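Local atomic coordinates of cell shape-determining protein MreC (Listeria monocytogenes, PDB entry 2J5U), a protein that is probably involved in forming and maintaining bacterial cell shape, and assembles from dimers into a larger oligomer. Residues Leu48-Glu51 with Asn52-Lys56; Ile76-Pro80 with Thr81-Asp85; Thr62-Ile65 with Arg66-Asp69. All coordinates share one frame; numbering follows the deposited sequence.

Contact 1: residues Leu48-Glu51 with Asn52-Lys56; sequences LKKE and NKDLK
K50 and D54, one helical turn apart, form the only salt bridge within this piece of helix 31-58, which lies in a predicted coiled coil. The lysine runs out straight, CG anti to its backbone nitrogen, until a bend at the last torsion (chi4 -56°) swings the ammonium back: K50 NZ lies 3.1 Å from D54 OD2, where the hydrogen bond is weak, and 3.7 Å from D54 OD1. The carboxylate meets it because D54 CG sits beside its own backbone nitrogen (chi1 -65°).

Beneath the charges runs the regular i to i+4 ladder. N52 N meets L48 O at 2.7 Å, L55 N meets E51 O at 2.9 Å, and K53 N meets K49 O at 3.2 Å.

E51 and L55 lie side by side, E51 OE2 3.9 Å from L55 CD1, a loose van der Waals contact, while the carboxylate has its main partner in K56 of the second subunit. On this dimer-facing side N52 is buried and packs against N52 of the second subunit; within the same chain K56 NZ gives N52 OD1 a weak bond of 3.0 Å.

Charge is thus divided by face: K50 and D54 pair within one helix, whereas E51 and K56 exchange salt bridges between subunits, consistent with electrostatics contributing to dimer pairing around a buried amide.

Contact 2: residues Ile76-Pro80 with Thr81-Asp85; sequences ISRNP and TNWND
The carbonyl oxygen of W83 is gripped side-on by R78, which donates from NE at 2.8 Å and from NH1 at 2.7 Å. The pair closes the loop of a beta hairpin joining strand 68-77 to strand 86-89 in the MreC barrel core. Both donors reach the oxygen from one face of its carbonyl plane, NH1 well above it, although the oxygen lies close to the plane of the guanidinium.

The same arginine also covers the indole of its partner. Its chain is extended from CG to NE, with CG anti to the backbone nitrogen (chi1 -172°), and this carries it across the ring at about a right angle. The guanidinium lies flat on the indole, planes 12° apart. R78 CZ stands 3.5 Å from the centroid of the W83 five-membered ring, a cation-pi contact, while R78 CD makes a CH-pi contact 3.3 Å above the centroid of the six-membered ring. Beyond the loop, W83 NE1 bonds to the backbone oxygen of Y217 and R78 NH1 to that of M216, tying the stack to the chain just before strand 221-227.

At the far end of the loop, N79-P80-T81 forms an Asx turn, followed by a weak bond of 3.1 Å from N82 N to N79 O. A chi1 of -53° sets the T81 hydroxyl anti to the carbonyl carbon, and the two donors approach one face of the asparagine amide: N79 OD1 accepts T81 N at 2.7 Å and T81 OG1 at 2.9 Å.

Contact 3: residues Thr62-Ile65 with Arg66-Asp69; sequences TDSI and RDYD
D67 OD2 receives two weak hydrogen bonds from a single residue, S64: one from the backbone N at 3.1 Å and one from OG at 3.3 Å. The aspartate reaches S64 because a chi1 of -62° turns its carboxylate back over the turn. S64 OG works in both directions, since it also accepts a weak bond from R66 N at 3.3 Å. Between the main chains, D67 N reaches S64 O at 3.3 Å, again weakly. Four weak bonds therefore share the task of holding the bend, and the buried serine hydroxyl has a further partner in K56 NZ of helix 31-58.

Further out, I65 CG2 lies 3.9 Å from R66 CG, where the two side chains cross at about a right angle. I65 packs on V75 of the second subunit and bonds through its backbone to A187; R66 packs on E51 of that subunit and makes a long, weak ion pair with its D47. D67 in turn has backbone bonding with S228.

The arrangement is a type I beta turn from S64 to D67 with an ST turn nested at its start, leading the chain into strand 68-77.

The three contacts follow one another along the chain, in the order 1, 3, 2, from the helix to the loop that follows the first barrel strand. Contacts 1 and 3, with centres 13 Å apart, are neighbours on one side of the chain's centre: K56 NZ of contact 1 lies 2.9 Å from S64 OG of contact 3, and both contacts touch the second subunit. Contact 2 lies on the opposite side, its centre 41 Å from that of contact 1 and 32 Å from that of contact 3, where no other chain of the assembly touches it. Strand 68-77 spans the separation between contacts 3 and 2, whose nearest atoms are about 18 Å apart.

Contact 1: residues Leu48-Glu51 with Asn52-Lys56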
# COMPACT_ATOMS: atom_id res chain seq x y z
N LEU A 48 32.52 -19.68 -42.26
CA LEU A 48 31.37 -20.51 -41.91
C LEU A 48 31.89 -21.66 -41.06
O LEU A 48 31.36 -21.95 -39.98
CB LEU A 48 30.73 -21.09 -43.16
CG LEU A 48 30.00 -20.13 -44.09
CD1 LEU A 48 29.64 -20.84 -45.37
CD2 LEU A 48 28.77 -19.61 -43.39
N LYS A 49 32.93 -22.30 -41.58
CA LYS A 49 33.57 -23.43 -40.94
C LYS A 49 33.99 -23.11 -39.51
O LYS A 49 33.88 -23.95 -38.62
CB LYS A 49 34.77 -23.87 -41.79
CG LYS A 49 35.37 -25.21 -41.42
CD LYS A 49 35.68 -26.04 -42.67
CE LYS A 49 36.65 -25.34 -43.62
NZ LYS A 49 36.93 -26.14 -44.86
N LYS A 50 34.45 -21.89 -39.27
CA LYS A 50 34.87 -21.52 -37.92
C LYS A 50 33.63 -21.31 -37.05
O LYS A 50 33.56 -21.81 -35.92
CB LYS A 50 35.71 -20.25 -37.93
CG LYS A 50 36.25 -19.90 -36.55
CD LYS A 50 36.90 -18.53 -36.51
CE LYS A 50 37.38 -18.21 -35.10
NZ LYS A 50 36.27 -18.31 -34.10
N GLU A 51 32.68 -20.55 -37.58
CA GLU A 51 31.43 -20.26 -36.89
C GLU A 51 30.75 -21.56 -36.49
O GLU A 51 30.31 -21.72 -35.35
CB GLU A 51 30.50 -19.49 -37.83
CG GLU A 51 29.18 -19.11 -37.23
CD GLU A 51 28.17 -18.74 -38.29
OE1 GLU A 51 28.52 -17.99 -39.23
OE2 GLU A 51 27.01 -19.21 -38.19
N ASN A 52 30.68 -22.48 -37.44
CA ASN A 52 30.09 -23.79 -37.22
C ASN A 52 30.79 -24.49 -36.05
O ASN A 52 30.15 -25.12 -35.21
CB ASN A 52 30.21 -24.64 -38.50
CG ASN A 52 29.50 -25.98 -38.39
OD1 ASN A 52 29.91 -26.85 -37.62
ND2 ASN A 52 28.43 -26.15 -39.16
N LYS A 53 32.12 -24.35 -35.99
CA LYS A 53 32.91 -24.97 -34.93
C LYS A 53 32.54 -24.37 -33.58
O LYS A 53 32.42 -25.09 -32.59
CB LYS A 53 34.41 -24.77 -35.21
CG LYS A 53 35.35 -25.78 -34.54
CD LYS A 53 35.62 -25.45 -33.08
CE LYS A 53 36.54 -26.49 -32.43
NZ LYS A 53 37.88 -26.58 -33.07
N ASP A 54 32.36 -23.05 -33.54
CA ASP A 54 31.99 -22.40 -32.29
C ASP A 54 30.63 -22.87 -31.81
O ASP A 54 30.47 -23.24 -30.65
CB ASP A 54 31.96 -20.88 -32.45
CG ASP A 54 33.33 -20.31 -32.74
OD1 ASP A 54 34.32 -20.83 -32.19
OD2 ASP A 54 33.40 -19.33 -33.52
N LEU A 55 29.66 -22.86 -32.72
CA LEU A 55 28.31 -23.30 -32.40
C LEU A 55 28.32 -24.69 -31.78
O LEU A 55 27.73 -24.92 -30.72
CB LEU A 55 27.45 -23.31 -33.66
CG LEU A 55 27.10 -21.96 -34.26
CD1 LEU A 55 26.45 -22.14 -35.62
CD2 LEU A 55 26.17 -21.23 -33.31
N LYS A 56 28.99 -25.63 -32.45
CA LYS A 56 29.06 -27.01 -31.96
C LYS A 56 29.74 -27.08 -30.61
O LYS A 56 29.51 -28.03 -29.85
CB LYS A 56 29.78 -27.92 -32.96
CG LYS A 56 28.92 -28.34 -34.15
CD LYS A 56 29.75 -29.03 -35.22
CE LYS A 56 28.88 -29.42 -36.41
NZ LYS A 56 29.67 -29.83 -37.60

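Contact 2: residues Ile76-Pro80 with Thr81-Asp85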
# COMPACT_ATOMS: atom_id res chain seq x y z
N ILE A 76 48.55 -47.71 -56.94
CA ILE A 76 49.76 -48.42 -57.35
C ILE A 76 49.51 -49.53 -58.37
O ILE A 76 50.45 -50.15 -58.84
CB ILE A 76 50.51 -49.02 -56.16
CG1 ILE A 76 49.65 -50.08 -55.49
CG2 ILE A 76 50.85 -47.94 -55.17
CD1 ILE A 76 50.33 -50.74 -54.32
N SER A 77 48.26 -49.78 -58.73
CA SER A 77 47.95 -50.82 -59.71
C SER A 77 46.51 -50.77 -60.18
O SER A 77 45.60 -50.56 -59.40
CB SER A 77 48.25 -52.20 -59.15
OG SER A 77 47.87 -53.21 -60.08
N ARG A 78 46.32 -50.97 -61.48
CA ARG A 78 44.99 -50.96 -62.07
C ARG A 78 45.04 -51.85 -63.30
O ARG A 78 45.88 -51.67 -64.18
CB ARG A 78 44.60 -49.53 -62.44
CG ARG A 78 43.17 -49.39 -62.88
CD ARG A 78 42.78 -47.93 -62.97
NE ARG A 78 41.38 -47.75 -63.29
CZ ARG A 78 40.76 -46.57 -63.29
NH1 ARG A 78 39.47 -46.51 -63.59
NH2 ARG A 78 41.42 -45.46 -62.98
N ASN A 79 44.15 -52.83 -63.35
CA ASN A 79 44.11 -53.78 -64.44
C ASN A 79 43.12 -53.37 -65.51
O ASN A 79 41.97 -53.10 -65.22
CB ASN A 79 43.75 -55.16 -63.91
CG ASN A 79 43.95 -56.26 -64.94
OD1 ASN A 79 43.68 -56.07 -66.13
ND2 ASN A 79 44.40 -57.41 -64.48
N PRO A 80 43.57 -53.29 -66.77
CA PRO A 80 42.63 -52.91 -67.83
C PRO A 80 41.43 -53.85 -67.92
O PRO A 80 40.35 -53.43 -68.32
CB PRO A 80 43.50 -52.90 -69.10
CG PRO A 80 44.83 -53.46 -68.68
CD PRO A 80 44.96 -53.14 -67.23
N THR A 81 41.62 -55.11 -67.56
CA THR A 81 40.51 -56.06 -67.61
C THR A 81 39.32 -55.58 -66.78
O THR A 81 38.17 -55.77 -67.18
CB THR A 81 40.93 -57.46 -67.10
OG1 THR A 81 42.11 -57.89 -67.81
CG2 THR A 81 39.80 -58.47 -67.32
N ASN A 82 39.58 -54.97 -65.62
CA ASN A 82 38.51 -54.46 -64.76
C ASN A 82 38.80 -53.02 -64.33
O ASN A 82 38.59 -52.62 -63.18
CB ASN A 82 38.33 -55.39 -63.55
CG ASN A 82 39.57 -55.50 -62.70
OD1 ASN A 82 40.65 -55.03 -63.08
ND2 ASN A 82 39.43 -56.12 -61.54
N TRP A 83 39.27 -52.24 -65.30
CA TRP A 83 39.64 -50.85 -65.12
C TRP A 83 38.64 -49.98 -64.35
O TRP A 83 39.02 -49.20 -63.48
CB TRP A 83 39.87 -50.23 -66.50
CG TRP A 83 40.62 -48.94 -66.48
CD1 TRP A 83 40.10 -47.68 -66.56
CD2 TRP A 83 42.04 -48.78 -66.35
NE1 TRP A 83 41.11 -46.75 -66.48
CE2 TRP A 83 42.30 -47.39 -66.35
CE3 TRP A 83 43.11 -49.68 -66.22
CZ2 TRP A 83 43.59 -46.88 -66.22
CZ3 TRP A 83 44.39 -49.17 -66.10
CH2 TRP A 83 44.62 -47.78 -66.10
N ASN A 84 37.36 -50.12 -64.67
CA ASN A 84 36.33 -49.32 -64.02
C ASN A 84 35.76 -49.88 -62.74
O ASN A 84 34.87 -49.28 -62.14
CB ASN A 84 35.18 -49.05 -64.99
CG ASN A 84 35.60 -48.20 -66.15
OD1 ASN A 84 36.43 -47.29 -66.00
ND2 ASN A 84 35.04 -48.46 -67.32
N ASP A 85 36.25 -51.02 -62.31
CA ASP A 85 35.73 -51.63 -61.11
C ASP A 85 36.58 -51.39 -59.88
O ASP A 85 36.09 -51.15 -58.78
CB ASP A 85 35.62 -53.15 -61.27
CG ASP A 85 34.51 -53.58 -62.21
OD1 ASP A 85 33.53 -52.81 -62.37
OD2 ASP A 85 34.61 -54.70 -62.76

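Contact 3: residues Thr62-Ile65 with Arg66-Asp69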
# COMPACT_ATOMS: atom_id res chain seq x y z
N THR A 62 30.19 -33.17 -30.35
CA THR A 62 31.48 -33.71 -30.73
C THR A 62 31.28 -34.73 -31.85
O THR A 62 30.22 -35.33 -31.97
CB THR A 62 32.14 -34.43 -29.55
OG1 THR A 62 31.26 -35.46 -29.08
CG2 THR A 62 32.41 -33.45 -28.43
N ASP A 63 32.32 -34.90 -32.66
CA ASP A 63 32.29 -35.86 -33.76
C ASP A 63 30.98 -35.82 -34.52
O ASP A 63 30.26 -36.82 -34.58
CB ASP A 63 32.53 -37.27 -33.22
CG ASP A 63 33.87 -37.41 -32.53
OD1 ASP A 63 34.90 -37.07 -33.16
OD2 ASP A 63 33.90 -37.86 -31.36
N SER A 64 30.68 -34.66 -35.10
CA SER A 64 29.46 -34.51 -35.87
C SER A 64 29.56 -35.38 -37.13
O SER A 64 30.61 -35.94 -37.44
CB SER A 64 29.26 -33.05 -36.28
OG SER A 64 30.07 -32.74 -37.39
N ILE A 65 28.44 -35.47 -37.84
CA ILE A 65 28.35 -36.26 -39.03
C ILE A 65 29.31 -35.86 -40.16
O ILE A 65 29.57 -36.65 -41.05
CB ILE A 65 26.90 -36.24 -39.55
CG1 ILE A 65 26.41 -37.66 -39.84
CG2 ILE A 65 26.78 -35.33 -40.76
CD1 ILE A 65 27.20 -38.38 -40.87
N ARG A 66 29.86 -34.65 -40.13
CA ARG A 66 30.77 -34.25 -41.22
C ARG A 66 32.27 -34.34 -40.95
O ARG A 66 33.06 -34.17 -41.87
CB ARG A 66 30.47 -32.83 -41.67
CG ARG A 66 29.14 -32.30 -41.24
CD ARG A 66 28.92 -30.91 -41.78
NE ARG A 66 28.94 -30.89 -43.24
CZ ARG A 66 29.87 -30.26 -43.95
NH1 ARG A 66 29.81 -30.30 -45.28
NH2 ARG A 66 30.85 -29.61 -43.33
N ASP A 67 32.66 -34.62 -39.71
CA ASP A 67 34.08 -34.69 -39.39
C ASP A 67 34.81 -35.93 -39.89
O ASP A 67 34.20 -36.99 -40.05
CB ASP A 67 34.27 -34.54 -37.87
CG ASP A 67 33.76 -33.20 -37.35
OD1 ASP A 67 33.97 -32.19 -38.06
OD2 ASP A 67 33.16 -33.16 -36.25
N TYR A 68 36.11 -35.80 -40.13
CA TYR A 68 36.90 -36.93 -40.60
C TYR A 68 38.42 -36.68 -40.61
O TYR A 68 38.86 -35.54 -40.66
CB TYR A 68 36.46 -37.33 -42.01
CG TYR A 68 36.74 -36.28 -43.06
CD1 TYR A 68 35.73 -35.47 -43.55
CD2 TYR A 68 38.04 -36.08 -43.53
CE1 TYR A 68 35.99 -34.48 -44.48
CE2 TYR A 68 38.32 -35.08 -44.46
CZ TYR A 68 37.29 -34.29 -44.93
OH TYR A 68 37.57 -33.27 -45.82
N ASP A 69 39.19 -37.76 -40.57
CA ASP A 69 40.65 -37.72 -40.62
C ASP A 69 41.05 -38.25 -41.98
O ASP A 69 40.78 -39.40 -42.29
CB ASP A 69 41.27 -38.63 -39.57
CG ASP A 69 41.13 -38.10 -38.17
OD1 ASP A 69 41.37 -38.88 -37.21
OD2 ASP A 69 40.79 -36.91 -38.03